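Local coordinates for serine-rich secreted cell wall anchored (LPXTG-motif ) protein (Lactobacillus reuteri ATCC 53608, PDB 5NXK) that probably acts as a bacterial adhesin, a beta-solenoid cell-wall protein thought to help gut lactobacilli attach to host surfaces, at residues K136-D141 with C145-F150; L132-S137 with T160-V165; Y87-M92 with V100-V105. One frame throughout, in Å; residues are numbered along the deposited sequence.

Contact 1. Residues K136-D141 with C145-F150; sequences KSYEVD and CGTEAF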
loop_
_atom_site.group_PDB
_atom_site.type_symbol
_atom_site.label_atom_id
_atom_site.label_comp_id
_atom_site.label_asym_id
_atom_site.label_seq_id
_atom_site.Cartn_x
_atom_site.Cartn_y
_atom_site.Cartn_z
ATOM N N LYS A 136 -10.982 7.525 9.599
ATOM C CA LYS A 136 -12.265 7.963 9.055
ATOM C C LYS A 136 -12.270 9.467 8.853
ATOM O O LYS A 136 -13.058 10.016 8.080
ATOM C CB LYS A 136 -13.414 7.560 9.984
ATOM C CG LYS A 136 -13.709 6.077 10.001
ATOM C CD LYS A 136 -14.984 5.790 10.774
ATOM C CE LYS A 136 -15.471 4.375 10.514
ATOM N NZ LYS A 136 -14.680 3.388 11.293
ATOM N N SER A 137 -11.360 10.129 9.549
ATOM C CA SER A 137 -11.177 11.551 9.386
ATOM C C SER A 137 -9.835 11.965 9.957
ATOM O O SER A 137 -9.204 11.210 10.687
ATOM C CB SER A 137 -12.317 12.322 10.069
ATOM O OG SER A 137 -12.262 12.170 11.476
ATOM N N TYR A 138 -9.390 13.160 9.602
ATOM C CA TYR A 138 -8.169 13.701 10.185
ATOM C C TYR A 138 -8.292 15.200 10.351
ATOM O O TYR A 138 -9.187 15.818 9.795
ATOM C CB TYR A 138 -6.951 13.379 9.325
ATOM C CG TYR A 138 -7.043 13.828 7.879
ATOM C CD1 TYR A 138 -6.745 15.141 7.508
ATOM C CD2 TYR A 138 -7.388 12.927 6.880
ATOM C CE1 TYR A 138 -6.816 15.546 6.186
ATOM C CE2 TYR A 138 -7.458 13.318 5.550
ATOM C CZ TYR A 138 -7.168 14.624 5.207
ATOM O OH TYR A 138 -7.237 15.010 3.888
ATOM N N GLU A 139 -7.405 15.788 11.135
ATOM C CA GLU A 139 -7.445 17.229 11.317
ATOM C C GLU A 139 -6.048 17.794 11.132
ATOM O O GLU A 139 -5.079 17.272 11.677
ATOM C CB GLU A 139 -8.035 17.607 12.683
ATOM C CG GLU A 139 -7.414 18.840 13.326
ATOM C CD GLU A 139 -8.289 19.433 14.418
ATOM O OE1 GLU A 139 -9.420 18.936 14.609
ATOM O OE2 GLU A 139 -7.851 20.400 15.080
ATOM N N VAL A 140 -5.931 18.815 10.299
ATOM C CA VAL A 140 -4.637 19.467 10.147
ATOM C C VAL A 140 -4.844 20.980 10.093
ATOM O O VAL A 140 -5.767 21.459 9.421
ATOM C CB VAL A 140 -3.877 18.941 8.903
ATOM C CG1 VAL A 140 -4.680 19.160 7.628
ATOM C CG2 VAL A 140 -2.487 19.564 8.822
ATOM N N ASP A 141 -4.022 21.708 10.853
ATOM C CA ASP A 141 -4.156 23.158 11.032
ATOM C C ASP A 141 -5.610 23.589 11.186
ATOM O O ASP A 141 -6.121 24.413 10.430
ATOM C CB ASP A 141 -3.469 23.927 9.893
ATOM C CG ASP A 141 -1.945 23.758 9.904
ATOM O OD1 ASP A 141 -1.398 23.355 10.955
ATOM O OD2 ASP A 141 -1.288 24.052 8.879
ATOM N N CYS A 145 -11.248 16.806 8.113
ATOM C CA CYS A 145 -11.640 16.253 6.822
ATOM C C CYS A 145 -12.093 14.810 6.966
ATOM O O CYS A 145 -11.401 14.001 7.590
ATOM C CB CYS A 145 -10.475 16.342 5.825
ATOM S SG CYS A 145 -9.426 17.823 6.005
ATOM N N GLY A 146 -13.263 14.497 6.416
ATOM C CA GLY A 146 -13.728 13.122 6.355
ATOM C C GLY A 146 -13.056 12.406 5.192
ATOM O O GLY A 146 -12.812 13.013 4.155
ATOM N N THR A 147 -12.745 11.124 5.358
ATOM C CA THR A 147 -12.106 10.365 4.291
ATOM C C THR A 147 -13.125 9.472 3.600
ATOM O O THR A 147 -14.196 9.197 4.148
ATOM C CB THR A 147 -10.954 9.470 4.814
ATOM O OG1 THR A 147 -11.491 8.481 5.704
ATOM C CG2 THR A 147 -9.881 10.290 5.547
ATOM N N GLU A 148 -12.795 9.027 2.393
ATOM C CA GLU A 148 -13.550 7.955 1.763
ATOM C C GLU A 148 -12.617 6.769 1.568
ATOM O O GLU A 148 -11.399 6.926 1.453
ATOM C CB GLU A 148 -14.142 8.380 0.415
ATOM C CG GLU A 148 -15.114 9.541 0.465
ATOM C CD GLU A 148 -15.491 10.022 -0.930
ATOM O OE1 GLU A 148 -16.406 9.423 -1.538
ATOM O OE2 GLU A 148 -14.864 10.986 -1.423
ATOM N N ALA A 149 -13.192 5.583 1.479
ATOM C CA ALA A 149 -12.375 4.391 1.356
ATOM C C ALA A 149 -12.806 3.652 0.114
ATOM O O ALA A 149 -14.006 3.577 -0.176
ATOM C CB ALA A 149 -12.516 3.510 2.583
ATOM N N PHE A 150 -11.833 3.119 -0.622
ATOM C CA PHE A 150 -12.140 2.283 -1.769
ATOM C C PHE A 150 -12.744 0.967 -1.315
ATOM O O PHE A 150 -12.253 0.336 -0.386
ATOM C CB PHE A 150 -10.889 2.015 -2.611
ATOM C CG PHE A 150 -11.135 1.073 -3.750
ATOM C CD1 PHE A 150 -11.864 1.483 -4.851
ATOM C CD2 PHE A 150 -10.665 -0.235 -3.706
ATOM C CE1 PHE A 150 -12.112 0.608 -5.902
ATOM C CE2 PHE A 150 -10.902 -1.113 -4.755
ATOM C CZ PHE A 150 -11.631 -0.689 -5.856
#
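Lys136 and Thr147 open the ladder of a beta hairpin, strands 137-140 and 143-146, that juts from the beta-solenoid. The carbonyl of Lys136 takes the backbone N-H of Thr147, with Thr147 N 3.0 Å from Lys136 O. The donor stands above the carbonyl plane, 46° out of it, although the N-H itself points nearly straight at the oxygen. The hydroxyl of Thr147 uses another partner, the carbonyl of Val135, so the threonine grips two neighbouring carbonyls.

Ser137 faces Gly146 in a non-hydrogen-bonded antiparallel pair. Their CA atoms are 4.3 Å apart. Ser137 CA also lies 3.0 Å from Cys145 O, a CA-H...O contact.

Tyr138 carries most of the side-chain packing on this strand. Its backbone forms a hydrogen-bonded pair with Cys145: Tyr138 N lies 3.0 Å from Cys145 O in the carbonyl plane, and Cys145 N lies 2.8 Å from Tyr138 O. The tyrosine CG sits between backbone N and carbonyl carbon (chi1 55°), which turns the ring back over Cys145, with its CD2-CE2 side near the Thr147 methyl. Its hydroxyl bonds to Asn53, tying the hairpin to the solenoid wall. Thr147 CG2 meets the ring obliquely. Cys145 CB lies over one face of the Tyr138 ring, 4.0 Å from its centroid, while Cys145 SG comes in obliquely and reaches Tyr138 CE1 at 3.5 Å.

Contact 2. Residues L132-S137 with T160-V165; sequences LNSVKS and TTALYV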
loop_
_atom_site.group_PDB
_atom_site.type_symbol
_atom_site.label_atom_id
_atom_site.label_comp_id
_atom_site.label_asym_id
_atom_site.label_seq_id
_atom_site.Cartn_x
_atom_site.Cartn_y
_atom_site.Cartn_z
ATOM N N LEU A 132 1.664 4.422 8.494
ATOM C CA LEU A 132 0.499 4.633 7.657
ATOM C C LEU A 132 -0.769 4.530 8.501
ATOM O O LEU A 132 -0.934 3.558 9.245
ATOM C CB LEU A 132 0.487 3.603 6.526
ATOM C CG LEU A 132 1.801 3.491 5.733
ATOM C CD1 LEU A 132 1.680 2.393 4.706
ATOM C CD2 LEU A 132 2.138 4.808 5.034
ATOM N N ASN A 133 -1.661 5.513 8.393
ATOM C CA ASN A 133 -2.858 5.517 9.222
ATOM C C ASN A 133 -4.132 5.538 8.389
ATOM O O ASN A 133 -4.397 6.495 7.673
ATOM C CB ASN A 133 -2.832 6.717 10.175
ATOM C CG ASN A 133 -1.618 6.705 11.089
ATOM O OD1 ASN A 133 -1.601 6.023 12.120
ATOM N ND2 ASN A 133 -0.576 7.429 10.691
ATOM N N SER A 134 -4.897 4.461 8.443
ATOM C CA SER A 134 -6.200 4.439 7.795
ATOM C C SER A 134 -7.241 4.917 8.808
ATOM O O SER A 134 -7.540 4.227 9.773
ATOM C CB SER A 134 -6.530 3.045 7.263
ATOM O OG SER A 134 -7.800 3.029 6.636
ATOM N N VAL A 135 -7.777 6.110 8.569
ATOM C CA VAL A 135 -8.661 6.802 9.504
ATOM C C VAL A 135 -9.935 7.289 8.811
ATOM O O VAL A 135 -9.967 7.447 7.588
ATOM C CB VAL A 135 -7.963 8.015 10.139
ATOM C CG1 VAL A 135 -6.784 7.568 10.979
ATOM C CG2 VAL A 135 -7.517 8.989 9.060
ATOM N N LYS A 136 -10.982 7.525 9.599
ATOM C CA LYS A 136 -12.265 7.963 9.055
ATOM C C LYS A 136 -12.270 9.467 8.853
ATOM O O LYS A 136 -13.058 10.016 8.080
ATOM C CB LYS A 136 -13.414 7.560 9.984
ATOM C CG LYS A 136 -13.709 6.077 10.001
ATOM C CD LYS A 136 -14.984 5.790 10.774
ATOM C CE LYS A 136 -15.471 4.375 10.514
ATOM N NZ LYS A 136 -14.680 3.388 11.293
ATOM N N SER A 137 -11.360 10.129 9.549
ATOM C CA SER A 137 -11.177 11.551 9.386
ATOM C C SER A 137 -9.835 11.965 9.957
ATOM O O SER A 137 -9.204 11.210 10.687
ATOM C CB SER A 137 -12.317 12.322 10.069
ATOM O OG SER A 137 -12.262 12.170 11.476
ATOM N N THR A 160 -13.499 -2.836 2.238
ATOM C CA THR A 160 -12.698 -1.641 2.013
ATOM C C THR A 160 -11.270 -1.946 2.412
ATOM O O THR A 160 -11.023 -2.904 3.150
ATOM C CB THR A 160 -13.200 -0.452 2.825
ATOM O OG1 THR A 160 -13.255 -0.816 4.214
ATOM C CG2 THR A 160 -14.586 -0.026 2.352
ATOM N N THR A 161 -10.328 -1.142 1.935
ATOM C CA THR A 161 -8.934 -1.401 2.241
ATOM C C THR A 161 -8.126 -0.124 2.388
ATOM O O THR A 161 -8.442 0.879 1.767
ATOM C CB THR A 161 -8.284 -2.294 1.142
ATOM O OG1 THR A 161 -6.940 -2.610 1.513
ATOM C CG2 THR A 161 -8.290 -1.578 -0.221
ATOM N N ALA A 162 -7.075 -0.178 3.204
ATOM C CA ALA A 162 -6.160 0.957 3.380
ATOM C C ALA A 162 -5.183 1.102 2.219
ATOM O O ALA A 162 -4.768 2.206 1.888
ATOM C CB ALA A 162 -5.394 0.813 4.673
ATOM N N LEU A 163 -4.796 -0.024 1.624
ATOM C CA LEU A 163 -3.816 -0.021 0.537
ATOM C C LEU A 163 -4.284 -0.976 -0.555
ATOM O O LEU A 163 -4.469 -2.171 -0.307
ATOM C CB LEU A 163 -2.429 -0.440 1.045
ATOM C CG LEU A 163 -1.718 0.463 2.055
ATOM C CD1 LEU A 163 -0.470 -0.218 2.612
ATOM C CD2 LEU A 163 -1.340 1.819 1.442
ATOM N N TYR A 164 -4.468 -0.457 -1.767
ATOM C CA TYR A 164 -4.926 -1.287 -2.878
ATOM C C TYR A 164 -3.866 -1.202 -3.966
ATOM O O TYR A 164 -3.982 -0.433 -4.924
ATOM C CB TYR A 164 -6.292 -0.810 -3.372
ATOM C CG TYR A 164 -7.028 -1.728 -4.312
ATOM C CD1 TYR A 164 -7.561 -2.934 -3.858
ATOM C CD2 TYR A 164 -7.233 -1.374 -5.652
ATOM C CE1 TYR A 164 -8.260 -3.767 -4.702
ATOM C CE2 TYR A 164 -7.947 -2.207 -6.514
ATOM C CZ TYR A 164 -8.455 -3.400 -6.028
ATOM O OH TYR A 164 -9.162 -4.250 -6.845
ATOM N N VAL A 165 -2.827 -2.012 -3.793
ATOM C CA VAL A 165 -1.635 -1.959 -4.620
ATOM C C VAL A 165 -1.547 -3.288 -5.340
ATOM O O VAL A 165 -1.438 -4.338 -4.706
ATOM C CB VAL A 165 -0.365 -1.726 -3.781
ATOM C CG1 VAL A 165 0.885 -1.762 -4.671
ATOM C CG2 VAL A 165 -0.466 -0.413 -3.003
#
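Ser134 and Ala162 meet inside the right-handed beta-solenoid of the pectate lyase type. Ser134 ends strand 129-134 of one parallel sheet. Ala162 comes just before the short, weakly bonded strand 163-164 of another. Two small apolar contacts join the segments, and no hydrogen bond crosses between them.

The first is between small side chains. Ser134 CB lies 3.6 Å from Ala162 CB, and Ser134 OG is 3.8 Å from that same methyl.

The polar end of Ser134 is satisfied by neighbouring coils. Ser134 OG is hydrogen-bonded with Gly110 O and with Thr184 OG1, so this buried hydroxyl is held from two sequence regions.

The second apolar contact is between leucines. The side chains of Leu132 and Leu163 lie roughly perpendicular and meet through one methyl each. In Leu163, CG lies anti to the carbonyl carbon (chi1 -65°), and the branch reaches in toward Leu132. Leu124 and Met188 also pack on Leu163, while Leu126 and Ala107 pack on Leu132. The two methyls that meet are Leu132 CD1 and Leu163 CD1, 4.0 Å apart.

Contact 3. Residues Y87-M92 with V100-V105; sequences YGFVNM and VTYKDV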
loop_
_atom_site.group_PDB
_atom_site.type_symbol
_atom_site.label_atom_id
_atom_site.label_comp_id
_atom_site.label_asym_id
_atom_site.label_seq_id
_atom_site.Cartn_x
_atom_site.Cartn_y
_atom_site.Cartn_z
ATOM N N TYR A 87 -9.263 7.037 -3.829
ATOM C CA TYR A 87 -8.200 6.586 -4.740
ATOM C C TYR A 87 -6.790 6.953 -4.265
ATOM O O TYR A 87 -5.844 6.934 -5.047
ATOM C CB TYR A 87 -8.441 7.120 -6.164
ATOM C CG TYR A 87 -9.734 6.576 -6.732
ATOM C CD1 TYR A 87 -9.869 5.218 -6.968
ATOM C CD2 TYR A 87 -10.836 7.401 -6.968
ATOM C CE1 TYR A 87 -11.046 4.687 -7.460
ATOM C CE2 TYR A 87 -12.025 6.878 -7.456
ATOM C CZ TYR A 87 -12.121 5.520 -7.699
ATOM O OH TYR A 87 -13.279 4.963 -8.185
ATOM N N GLY A 88 -6.659 7.253 -2.975
ATOM C CA GLY A 88 -5.352 7.362 -2.344
ATOM C C GLY A 88 -4.685 8.706 -2.520
ATOM O O GLY A 88 -5.140 9.523 -3.327
ATOM N N PHE A 89 -3.624 8.948 -1.748
ATOM C CA PHE A 89 -2.781 10.107 -1.979
ATOM C C PHE A 89 -2.136 9.966 -3.328
ATOM O O PHE A 89 -2.103 10.918 -4.111
ATOM C CB PHE A 89 -1.696 10.275 -0.914
ATOM C CG PHE A 89 -0.893 11.543 -1.088
ATOM C CD1 PHE A 89 -1.397 12.768 -0.639
ATOM C CD2 PHE A 89 0.341 11.524 -1.718
ATOM C CE1 PHE A 89 -0.669 13.951 -0.818
ATOM C CE2 PHE A 89 1.074 12.699 -1.896
ATOM C CZ PHE A 89 0.571 13.912 -1.447
ATOM N N VAL A 90 -1.594 8.778 -3.587
ATOM C CA VAL A 90 -1.162 8.432 -4.935
ATOM C C VAL A 90 -2.085 7.383 -5.546
ATOM O O VAL A 90 -2.418 6.349 -4.932
ATOM C CB VAL A 90 0.273 7.902 -4.998
ATOM C CG1 VAL A 90 0.707 7.802 -6.465
ATOM C CG2 VAL A 90 1.214 8.822 -4.233
ATOM N N ASN A 91 -2.488 7.691 -6.772
ATOM C CA ASN A 91 -3.344 6.852 -7.585
ATOM C C ASN A 91 -2.493 6.381 -8.744
ATOM O O ASN A 91 -2.180 7.152 -9.638
ATOM C CB ASN A 91 -4.573 7.640 -8.063
ATOM C CG ASN A 91 -5.420 6.880 -9.076
ATOM O OD1 ASN A 91 -5.028 5.826 -9.575
ATOM N ND2 ASN A 91 -6.599 7.424 -9.382
ATOM N N MET A 92 -2.137 5.104 -8.712
ATOM C CA MET A 92 -1.206 4.488 -9.648
ATOM C C MET A 92 -2.009 3.979 -10.826
ATOM O O MET A 92 -2.326 2.791 -10.909
ATOM C CB MET A 92 -0.452 3.350 -8.947
ATOM C CG MET A 92 0.330 3.841 -7.721
ATOM S SD MET A 92 1.077 2.523 -6.706
ATOM C CE MET A 92 2.429 2.061 -7.773
ATOM N N VAL A 100 5.975 3.442 -6.443
ATOM C CA VAL A 100 5.899 4.496 -5.439
ATOM C C VAL A 100 6.728 4.069 -4.229
ATOM O O VAL A 100 6.642 2.919 -3.747
ATOM C CB VAL A 100 4.440 4.782 -5.001
ATOM C CG1 VAL A 100 4.409 5.784 -3.850
ATOM C CG2 VAL A 100 3.590 5.270 -6.190
ATOM N N THR A 101 7.547 4.983 -3.740
ATOM C CA THR A 101 8.364 4.725 -2.571
ATOM C C THR A 101 8.087 5.775 -1.514
ATOM O O THR A 101 8.197 6.972 -1.779
ATOM C CB THR A 101 9.859 4.723 -2.936
ATOM O OG1 THR A 101 10.101 3.663 -3.857
ATOM C CG2 THR A 101 10.735 4.523 -1.695
ATOM N N TYR A 102 7.691 5.324 -0.329
ATOM C CA TYR A 102 7.541 6.198 0.830
ATOM C C TYR A 102 8.710 5.957 1.761
ATOM O O TYR A 102 8.895 4.844 2.245
ATOM C CB TYR A 102 6.242 5.923 1.589
ATOM C CG TYR A 102 4.962 6.467 0.990
ATOM C CD1 TYR A 102 4.961 7.229 -0.174
ATOM C CD2 TYR A 102 3.740 6.206 1.606
ATOM C CE1 TYR A 102 3.764 7.734 -0.701
ATOM C CE2 TYR A 102 2.555 6.692 1.092
ATOM C CZ TYR A 102 2.573 7.455 -0.062
ATOM O OH TYR A 102 1.381 7.920 -0.559
ATOM N N LYS A 103 9.504 6.983 2.021
ATOM C CA LYS A 103 10.608 6.836 2.955
ATOM C C LYS A 103 10.468 7.832 4.108
ATOM O O LYS A 103 10.345 9.036 3.876
ATOM C CB LYS A 103 11.936 7.008 2.237
ATOM C CG LYS A 103 13.141 7.003 3.171
ATOM C CD LYS A 103 14.443 7.187 2.387
ATOM C CE LYS A 103 15.679 7.131 3.297
ATOM N NZ LYS A 103 16.932 6.995 2.482
ATOM N N ASP A 104 10.437 7.330 5.342
ATOM C CA ASP A 104 10.218 8.181 6.516
ATOM C C ASP A 104 8.967 9.035 6.341
ATOM O O ASP A 104 8.957 10.230 6.603
ATOM C CB ASP A 104 11.449 9.054 6.786
ATOM C CG ASP A 104 12.678 8.219 7.131
ATOM O OD1 ASP A 104 12.528 7.224 7.870
ATOM O OD2 ASP A 104 13.788 8.537 6.661
ATOM N N VAL A 105 7.897 8.382 5.920
ATOM C CA VAL A 105 6.640 9.055 5.672
ATOM C C VAL A 105 5.637 8.723 6.772
ATOM O O VAL A 105 5.624 7.609 7.294
ATOM C CB VAL A 105 6.079 8.651 4.294
ATOM C CG1 VAL A 105 4.575 8.895 4.202
ATOM C CG2 VAL A 105 6.836 9.378 3.181
#
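Val100 buries the most surface here, followed by Val90 and Tyr102. They meet across the interior of the beta-solenoid, where strand 90-92 faces strand 97-102 of a different parallel sheet. The short segments 90-92 and 100-102 run close to antiparallel, at 152°, with their axes 10.1 Å apart. That spacing is filled by side chains.

Val100 works through a single methyl. Its CG2 lies 3.8 Å from Val90 CG1, and the two valines lie alongside each other, pointing opposite ways. The same methyl also receives Met92, with Met92 SD 3.8 Å from Val100 CG2. The methionine chain bends at its last torsion (chi3 74°), and this turns CE back onto Val100 too.

Val90 divides its branches. While CG1 takes Val100, CG2 reaches the edge of the Tyr102 ring, near its plane, and lies 3.8 Å from Tyr102 OH. The tyrosine thus stretches lengthwise across the core to the opposite segment. Its hydroxyl also comes 3.9 Å from Phe89 CB and meets the Phe89 ring obliquely. Leu81, Ile76 and Val113 pack around the tyrosine, and Leu74 and Leu124 border the two valines.

Methyls, a thioether and the phenolic oxygen of Tyr102 make the contact. The two walls therefore meet here through van der Waals packing, with no directional bond between the segments.

Overall arrangement
From the N terminus, contact 3 comes first. It closes the short loop between 87-92 and 100-105, bringing two walls of the solenoid together within one turn. The chain then passes through strands 113-115 and 122-127 into strand 129-134, where contact 2 begins. Contact 1 starts two residues from the end of that strand and shares Lys136 and Ser137 with contact 2. Its hairpin lies on the excursion between 132-137 and 160-165, which contact 2 brings back into the core. Thr147 joins contacts 1 and 2 through Val135. Leu132 packs on Tyr102, linking contacts 2 and 3, and Phe150 reaches Tyr87, linking contacts 1 and 3.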